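Local atomic coordinates of Non-canonical purine NTP pyrophosphatase (Coxiella burnetii, PDB entry 3TQU), a protein that probably hydrolyses non-canonical purine nucleoside triphosphates such as XTP, dITP and ITP to monophosphates and diphosphate, clearing them from the nucleotide pool with the help of magnesium. Residues I77-Y91 and R101-D114. Numbering follows the deposited sequence.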
ATOM      1  N   ILE A  77      10.556 -14.692   6.174  1.00 18.12           N
ATOM      2  CA  ILE A  77      10.569 -15.946   6.917  1.00 17.57           C
ATOM      3  C   ILE A  77      10.160 -15.739   8.372  1.00 16.54           C
ATOM      4  O   ILE A  77      10.799 -14.993   9.111  1.00 17.91           O
ATOM      5  CB  ILE A  77      11.942 -16.629   6.823  1.00 15.71           C
ATOM      6  CG1 ILE A  77      12.276 -16.910   5.354  1.00 14.89           C
ATOM      7  CG2 ILE A  77      11.953 -17.911   7.630  1.00 16.67           C
ATOM      8  CD1 ILE A  77      13.669 -17.480   5.121  1.00 15.22           C
ATOM      9  N   ALA A  78       9.084 -16.413   8.768  1.00 18.20           N
ATOM     10  CA  ALA A  78       8.490 -16.226  10.087  1.00 21.47           C
ATOM     11  C   ALA A  78       9.508 -16.352  11.218  1.00 23.74           C
ATOM     12  O   ALA A  78       9.587 -15.485  12.088  1.00 21.42           O
ATOM     13  CB  ALA A  78       7.329 -17.195  10.292  1.00 20.77           C
ATOM     14  N   ALA A  79      10.288 -17.427  11.199  1.00 25.90           N
ATOM     15  CA  ALA A  79      11.258 -17.684  12.258  1.00 27.68           C
ATOM     16  C   ALA A  79      12.371 -16.642  12.294  1.00 25.09           C
ATOM     17  O   ALA A  79      13.084 -16.525  13.288  1.00 25.39           O
ATOM     18  CB  ALA A  79      11.844 -19.080  12.118  1.00 28.08           C
ATOM     19  N   LEU A  80      12.521 -15.890  11.208  1.00 21.49           N
ATOM     20  CA  LEU A  80      13.560 -14.867  11.129  1.00 18.94           C
ATOM     21  C   LEU A  80      12.981 -13.456  11.186  1.00 21.40           C
ATOM     22  O   LEU A  80      13.567 -12.516  10.649  1.00 20.11           O
ATOM     23  CB  LEU A  80      14.392 -15.038   9.857  1.00 20.35           C
ATOM     24  CG  LEU A  80      15.086 -16.388   9.686  1.00 22.36           C
ATOM     25  CD1 LEU A  80      15.922 -16.401   8.412  1.00 23.09           C
ATOM     26  CD2 LEU A  80      15.945 -16.703  10.902  1.00 24.46           C
ATOM     27  N   ASN A  81      11.832 -13.315  11.839  1.00 22.96           N
ATOM     28  CA  ASN A  81      11.187 -12.014  11.990  1.00 22.15           C
ATOM     29  C   ASN A  81      11.000 -11.311  10.648  1.00 20.53           C
ATOM     30  O   ASN A  81      11.201 -10.103  10.537  1.00 22.41           O
ATOM     31  CB  ASN A  81      11.979 -11.124  12.954  1.00 24.13           C
ATOM     32  CG  ASN A  81      11.195  -9.902  13.405  1.00 24.40           C
ATOM     33  OD1 ASN A  81       9.967  -9.928  13.473  1.00 23.38           O
ATOM     34  ND2 ASN A  81      11.905  -8.820  13.714  1.00 24.42           N
ATOM     35  N   SER A  82      10.626 -12.091   9.636  1.00 20.23           N
ATOM     36  CA  SER A  82      10.324 -11.589   8.291  1.00 18.00           C
ATOM     37  C   SER A  82      11.545 -11.281   7.422  1.00 17.50           C
ATOM     38  O   SER A  82      11.404 -10.843   6.283  1.00 14.76           O
ATOM     39  CB  SER A  82       9.372 -10.389   8.343  1.00 17.35           C
ATOM     40  OG  SER A  82       8.047 -10.811   8.624  1.00 15.77           O
ATOM     41  N   ALA A  83      12.740 -11.508   7.954  1.00 19.43           N
ATOM     42  CA  ALA A  83      13.943 -11.429   7.134  1.00 21.38           C
ATOM     43  C   ALA A  83      13.890 -12.547   6.095  1.00 19.43           C
ATOM     44  O   ALA A  83      13.236 -13.564   6.320  1.00 17.16           O
ATOM     45  CB  ALA A  83      15.185 -11.561   8.003  1.00 22.65           C
ATOM     46  N   PRO A  84      14.583 -12.372   4.956  1.00 16.78           N
ATOM     47  CA  PRO A  84      15.424 -11.217   4.613  1.00 16.08           C
ATOM     48  C   PRO A  84      14.621  -9.974   4.233  1.00 14.35           C
ATOM     49  O   PRO A  84      15.183  -8.880   4.219  1.00 15.61           O
ATOM     50  CB  PRO A  84      16.232 -11.721   3.413  1.00 16.57           C
ATOM     51  CG  PRO A  84      15.369 -12.757   2.790  1.00 16.78           C
ATOM     52  CD  PRO A  84      14.657 -13.429   3.931  1.00 18.05           C
ATOM     53  N   GLY A  85      13.338 -10.140   3.930  1.00 12.36           N
ATOM     54  CA  GLY A  85      12.470  -9.014   3.618  1.00 11.26           C
ATOM     55  C   GLY A  85      13.004  -8.104   2.526  1.00 14.63           C
ATOM     56  O   GLY A  85      13.296  -8.557   1.420  1.00 14.30           O
ATOM     57  N   VAL A  86      13.129  -6.814   2.830  1.00 16.95           N
ATOM     58  CA  VAL A  86      13.626  -5.857   1.847  1.00 14.71           C
ATOM     59  C   VAL A  86      15.125  -6.026   1.611  1.00 19.66           C
ATOM     60  O   VAL A  86      15.695  -5.416   0.710  1.00 22.81           O
ATOM     61  CB  VAL A  86      13.303  -4.394   2.237  1.00 19.02           C
ATOM     62  CG1 VAL A  86      11.799  -4.156   2.192  1.00 18.27           C
ATOM     63  CG2 VAL A  86      13.867  -4.054   3.608  1.00 21.25           C
ATOM     64  N   PHE A  87      15.755  -6.865   2.429  1.00 21.44           N
ATOM     65  CA  PHE A  87      17.166  -7.190   2.264  1.00 22.03           C
ATOM     66  C   PHE A  87      17.326  -8.532   1.557  1.00 21.63           C
ATOM     67  O   PHE A  87      18.392  -9.141   1.609  1.00 22.76           O
ATOM     68  CB  PHE A  87      17.875  -7.227   3.620  1.00 21.89           C
ATOM     69  CG  PHE A  87      17.732  -5.959   4.408  1.00 23.32           C
ATOM     70  CD1 PHE A  87      18.642  -4.925   4.256  1.00 27.27           C
ATOM     71  CD2 PHE A  87      16.682  -5.797   5.297  1.00 24.47           C
ATOM     72  CE1 PHE A  87      18.508  -3.753   4.980  1.00 28.08           C
ATOM     73  CE2 PHE A  87      16.543  -4.627   6.024  1.00 28.03           C
ATOM     74  CZ  PHE A  87      17.458  -3.605   5.864  1.00 27.43           C
ATOM     75  N   SER A  88      16.260  -8.988   0.903  1.00 22.13           N
ATOM     76  CA  SER A  88      16.279 -10.269   0.194  1.00 19.49           C
ATOM     77  C   SER A  88      17.469 -10.375  -0.758  1.00 19.95           C
ATOM     78  O   SER A  88      18.130 -11.411  -0.825  1.00 18.70           O
ATOM     79  CB  SER A  88      14.974 -10.492  -0.581  1.00 16.05           C
ATOM     80  OG  SER A  88      13.911 -10.895   0.276  1.00 10.53           O
ATOM     81  N   SER A  89      17.737  -9.301  -1.493  1.00 23.44           N
ATOM     82  CA  SER A  89      18.821  -9.305  -2.471  1.00 27.72           C
ATOM     83  C   SER A  89      20.187  -9.052  -1.832  1.00 29.16           C
ATOM     84  O   SER A  89      21.220  -9.407  -2.403  1.00 30.05           O
ATOM     85  CB  SER A  89      18.553  -8.267  -3.565  1.00 27.74           C
ATOM     86  OG  SER A  89      18.478  -6.961  -3.019  1.00 27.33           O
ATOM     87  N   ARG A  90      20.186  -8.450  -0.647  1.00 29.30           N
ATOM     88  CA  ARG A  90      21.426  -8.063   0.028  1.00 29.23           C
ATOM     89  C   ARG A  90      21.811  -9.027   1.149  1.00 28.20           C
ATOM     90  O   ARG A  90      22.825  -8.838   1.821  1.00 29.29           O
ATOM     91  CB  ARG A  90      21.292  -6.652   0.605  1.00 30.86           C
ATOM     92  CG  ARG A  90      21.254  -5.542  -0.433  1.00 34.33           C
ATOM     93  CD  ARG A  90      20.883  -4.209   0.209  1.00 36.92           C
ATOM     94  NE  ARG A  90      19.474  -4.163   0.595  1.00 36.76           N
ATOM     95  CZ  ARG A  90      18.921  -3.183   1.302  1.00 38.17           C
ATOM     96  NH1 ARG A  90      19.657  -2.159   1.714  1.00 41.36           N
ATOM     97  NH2 ARG A  90      17.631  -3.227   1.604  1.00 37.28           N
ATOM     98  N   TYR A  91      21.005 -10.067   1.331  1.00 26.36           N
ATOM     99  CA  TYR A  91      21.098 -10.924   2.509  1.00 28.53           C
ATOM    100  C   TYR A  91      22.462 -11.586   2.722  1.00 31.81           C
ATOM    101  O   TYR A  91      22.863 -11.832   3.859  1.00 33.86           O
ATOM    102  CB  TYR A  91      19.994 -11.983   2.477  1.00 29.17           C
ATOM    103  CG  TYR A  91      19.748 -12.650   3.808  1.00 30.84           C
ATOM    104  CD1 TYR A  91      19.388 -11.905   4.923  1.00 31.54           C
ATOM    105  CD2 TYR A  91      19.858 -14.027   3.947  1.00 32.19           C
ATOM    106  CE1 TYR A  91      19.156 -12.508   6.141  1.00 32.61           C
ATOM    107  CE2 TYR A  91      19.625 -14.641   5.161  1.00 32.87           C
ATOM    108  CZ  TYR A  91      19.275 -13.876   6.255  1.00 32.21           C
ATOM    109  OH  TYR A  91      19.044 -14.484   7.465  1.00 33.02           O
ATOM    110  N   ARG A 101      23.058 -16.810  -1.176  1.00 18.33           N
ATOM    111  CA  ARG A 101      21.910 -16.334  -0.412  1.00 17.86           C
ATOM    112  C   ARG A 101      21.077 -17.494   0.127  1.00 17.81           C
ATOM    113  O   ARG A 101      20.606 -17.455   1.265  1.00 18.18           O
ATOM    114  CB  ARG A 101      21.043 -15.400  -1.265  1.00 19.98           C
ATOM    115  CG  ARG A 101      21.633 -14.006  -1.443  1.00 22.45           C
ATOM    116  CD  ARG A 101      20.752 -13.124  -2.318  1.00 21.79           C
ATOM    117  NE  ARG A 101      20.947 -13.398  -3.738  1.00 22.80           N
ATOM    118  CZ  ARG A 101      21.916 -12.859  -4.473  1.00 25.31           C
ATOM    119  NH1 ARG A 101      22.778 -12.015  -3.920  1.00 24.70           N
ATOM    120  NH2 ARG A 101      22.023 -13.165  -5.759  1.00 22.21           N
ATOM    121  N   ILE A 102      20.897 -18.521  -0.698  1.00 15.42           N
ATOM    122  CA  ILE A 102      20.171 -19.718  -0.288  1.00 16.49           C
ATOM    123  C   ILE A 102      20.842 -20.353   0.926  1.00 23.98           C
ATOM    124  O   ILE A 102      20.172 -20.771   1.873  1.00 25.29           O
ATOM    125  CB  ILE A 102      20.098 -20.749  -1.431  1.00 17.86           C
ATOM    126  CG1 ILE A 102      19.124 -20.272  -2.509  1.00 15.36           C
ATOM    127  CG2 ILE A 102      19.672 -22.105  -0.900  1.00 17.17           C
ATOM    128  CD1 ILE A 102      19.221 -21.037  -3.806  1.00 15.25           C
ATOM    129  N   GLN A 103      22.169 -20.412   0.899  1.00 25.06           N
ATOM    130  CA  GLN A 103      22.920 -21.012   1.994  1.00 27.75           C
ATOM    131  C   GLN A 103      22.823 -20.195   3.277  1.00 26.21           C
ATOM    132  O   GLN A 103      22.752 -20.755   4.370  1.00 27.32           O
ATOM    133  CB  GLN A 103      24.382 -21.227   1.599  1.00 32.84           C
ATOM    134  CG  GLN A 103      24.581 -22.417   0.679  1.00 36.82           C
ATOM    135  CD  GLN A 103      24.064 -23.706   1.287  1.00 38.81           C
ATOM    136  OE1 GLN A 103      24.313 -23.993   2.458  1.00 40.30           O
ATOM    137  NE2 GLN A 103      23.329 -24.484   0.499  1.00 36.59           N
ATOM    138  N   LYS A 104      22.822 -18.873   3.146  1.00 22.28           N
ATOM    139  CA  LYS A 104      22.712 -18.013   4.319  1.00 24.54           C
ATOM    140  C   LYS A 104      21.343 -18.162   4.981  1.00 24.52           C
ATOM    141  O   LYS A 104      21.235 -18.183   6.207  1.00 26.83           O
ATOM    142  CB  LYS A 104      22.991 -16.553   3.960  1.00 28.83           C
ATOM    143  CG  LYS A 104      23.045 -15.632   5.172  1.00 37.30           C
ATOM    144  CD  LYS A 104      24.059 -14.515   4.980  1.00 43.71           C
ATOM    145  CE  LYS A 104      24.185 -13.660   6.234  1.00 49.07           C
ATOM    146  NZ  LYS A 104      22.910 -12.970   6.581  1.00 48.42           N
ATOM    147  N   VAL A 105      20.298 -18.271   4.168  1.00 21.32           N
ATOM    148  CA  VAL A 105      18.960 -18.504   4.695  1.00 22.19           C
ATOM    149  C   VAL A 105      18.885 -19.842   5.424  1.00 24.24           C
ATOM    150  O   VAL A 105      18.324 -19.933   6.517  1.00 21.89           O
ATOM    151  CB  VAL A 105      17.898 -18.457   3.585  1.00 21.71           C
ATOM    152  CG1 VAL A 105      16.618 -19.152   4.035  1.00 21.43           C
ATOM    153  CG2 VAL A 105      17.622 -17.015   3.188  1.00 19.29           C
ATOM    154  N   LEU A 106      19.460 -20.876   4.818  1.00 24.84           N
ATOM    155  CA  LEU A 106      19.460 -22.204   5.421  1.00 27.25           C
ATOM    156  C   LEU A 106      20.228 -22.212   6.743  1.00 29.65           C
ATOM    157  O   LEU A 106      19.793 -22.830   7.715  1.00 29.18           O
ATOM    158  CB  LEU A 106      20.038 -23.244   4.456  1.00 27.44           C
ATOM    159  CG  LEU A 106      19.197 -23.564   3.218  1.00 26.15           C
ATOM    160  CD1 LEU A 106      19.947 -24.489   2.263  1.00 27.46           C
ATOM    161  CD2 LEU A 106      17.857 -24.170   3.614  1.00 23.51           C
ATOM    162  N   GLU A 107      21.363 -21.520   6.775  1.00 29.82           N
ATOM    163  CA  GLU A 107      22.156 -21.411   7.999  1.00 30.78           C
ATOM    164  C   GLU A 107      21.403 -20.643   9.080  1.00 29.96           C
ATOM    165  O   GLU A 107      21.418 -21.028  10.252  1.00 29.43           O
ATOM    166  CB  GLU A 107      23.496 -20.723   7.721  1.00 34.27           C
ATOM    167  CG  GLU A 107      24.453 -21.529   6.859  1.00 38.29           C
ATOM    168  CD  GLU A 107      25.753 -20.794   6.592  1.00 45.88           C
ATOM    169  OE1 GLU A 107      25.886 -19.633   7.036  1.00 48.05           O
ATOM    170  OE2 GLU A 107      26.644 -21.379   5.940  1.00 48.19           O
ATOM    171  N   ALA A 108      20.754 -19.554   8.680  1.00 27.91           N
ATOM    172  CA  ALA A 108      20.000 -18.715   9.604  1.00 27.10           C
ATOM    173  C   ALA A 108      18.883 -19.494  10.289  1.00 27.13           C
ATOM    174  O   ALA A 108      18.694 -19.389  11.499  1.00 28.05           O
ATOM    175  CB  ALA A 108      19.436 -17.499   8.879  1.00 24.86           C
ATOM    176  N   LEU A 109      18.138 -20.272   9.511  1.00 26.65           N
ATOM    177  CA  LEU A 109      17.089 -21.116  10.072  1.00 29.41           C
ATOM    178  C   LEU A 109      17.688 -22.187  10.977  1.00 34.24           C
ATOM    179  O   LEU A 109      17.199 -22.430  12.081  1.00 35.09           O
ATOM    180  CB  LEU A 109      16.251 -21.753   8.962  1.00 28.14           C
ATOM    181  CG  LEU A 109      15.100 -20.893   8.441  1.00 26.34           C
ATOM    182  CD1 LEU A 109      14.392 -21.576   7.283  1.00 26.48           C
ATOM    183  CD2 LEU A 109      14.123 -20.595   9.569  1.00 26.89           C
ATOM    184  N   GLU A 110      18.753 -22.822  10.501  1.00 34.70           N
ATOM    185  CA  GLU A 110      19.480 -23.804  11.294  1.00 39.79           C
ATOM    186  C   GLU A 110      19.848 -23.241  12.663  1.00 40.71           C
ATOM    187  O   GLU A 110      19.693 -23.911  13.683  1.00 43.98           O
ATOM    188  CB  GLU A 110      20.747 -24.235  10.558  1.00 45.29           C
ATOM    189  CG  GLU A 110      21.847 -24.749  11.470  1.00 50.85           C
ATOM    190  CD  GLU A 110      23.229 -24.534  10.886  1.00 55.78           C
ATOM    191  OE1 GLU A 110      23.652 -25.350  10.041  1.00 56.25           O
ATOM    192  OE2 GLU A 110      23.889 -23.543  11.268  1.00 57.99           O
ATOM    193  N   ALA A 111      20.337 -22.004  12.673  1.00 39.12           N
ATOM    194  CA  ALA A 111      20.804 -21.367  13.899  1.00 42.01           C
ATOM    195  C   ALA A 111      19.647 -20.937  14.794  1.00 43.43           C
ATOM    196  O   ALA A 111      19.740 -21.005  16.019  1.00 43.89           O
ATOM    197  CB  ALA A 111      21.698 -20.176  13.570  1.00 41.23           C
ATOM    198  N   ALA A 112      18.560 -20.488  14.177  1.00 43.69           N
ATOM    199  CA  ALA A 112      17.378 -20.087  14.927  1.00 46.12           C
ATOM    200  C   ALA A 112      16.731 -21.303  15.579  1.00 50.69           C
ATOM    201  O   ALA A 112      15.913 -21.170  16.488  1.00 49.73           O
ATOM    202  CB  ALA A 112      16.386 -19.383  14.017  1.00 42.89           C
ATOM    203  N   ASP A 113      17.119 -22.484  15.105  1.00 51.42           N
ATOM    204  CA  ASP A 113      16.528 -23.747  15.539  1.00 58.50           C
ATOM    205  C   ASP A 113      15.067 -23.578  15.944  1.00 60.57           C
ATOM    206  O   ASP A 113      14.674 -23.918  17.061  1.00 61.84           O
ATOM    207  CB  ASP A 113      17.337 -24.371  16.678  1.00 63.07           C
ATOM    208  CG  ASP A 113      17.336 -25.887  16.626  1.00 66.45           C
ATOM    209  OD1 ASP A 113      17.295 -26.520  17.702  1.00 67.74           O
ATOM    210  OD2 ASP A 113      17.379 -26.445  15.508  1.00 66.75           O
ATOM    211  N   ASP A 114      14.272 -23.041  15.026  1.00 60.19           N
ATOM    212  CA  ASP A 114      12.852 -22.834  15.259  1.00 59.14           C
ATOM    213  C   ASP A 114      12.054 -23.722  14.313  1.00 57.38           C
ATOM    214  O   ASP A 114      12.136 -23.577  13.093  1.00 57.30           O
ATOM    215  CB  ASP A 114      12.488 -21.364  15.052  1.00 59.10           C
ATOM    216  CG  ASP A 114      11.178 -20.989  15.715  1.00 59.75           C
ATOM    217  OD1 ASP A 114      10.793 -21.661  16.694  1.00 62.49           O
ATOM    218  OD2 ASP A 114      10.539 -20.017  15.262  1.00 57.73           O
TER
HETATM  219  O   HOH W   1      22.992 -10.745  -1.102  0.54  8.72           O
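Tyr91 and Arg101 bring their CA atoms to 6.2 Å at one end of this contact, and Ala79 and Asp114 do the same at the other, so the irregular loop 77-91 runs beside helix 98-112 in the opposite chain direction. In this HAM1-family fold the loop passes from strand 68-77 through a short 3-10 turn at 78-79, a type I' turn from Leu80 to Ala83 and a cis peptide before Pro84, then leads on to the helix that packs against it. Small and branched residues suit the helix face turned to the loop. Ala108, with only a methyl, lets Leu80 and Tyr91 both come up close to the helix, Leu80 CD1 lying 3.7 Å from Ala108 CB. Deeper in, Ile77 CD1 meets Val105 CG1 at 3.6 Å, and Leu109 CD2 touches both Ile77 CG2 and Ala79 CB; Ile147 of strand 137-147 also touches Ile77 and Leu109. Tyr91 dominates the other end. Its ring extends along the helix from Lys104 towards Ala108, because a chi1 of -163° swings CG opposite the main-chain nitrogen; CE2 takes Val105 CG2 against it and OH lies beside Ala108 CB. Lys104 bends at chi2 and chi4, laying CG against the ring and carrying its ammonium over the ring's centre. This is a cation-pi contact, NZ 3.8 Å from the Tyr91 centroid and 11° off the normal. A long, flexible lysine suits this place because the same NZ also donates to Tyr91 O at 3.0 Å, so the ammonium is held by the ring and the carbonyl of the same tyrosine. Near the substrate side, Tyr159, a predicted substrate-binding residue, touches Tyr91, Val105 and Arg101. The guanidinium of Arg101 is salt-bridged to Asp98, while in its plane a water accepts from Arg101 NH1 at 3.1 Å and donates to Ser89 O at 2.6 Å.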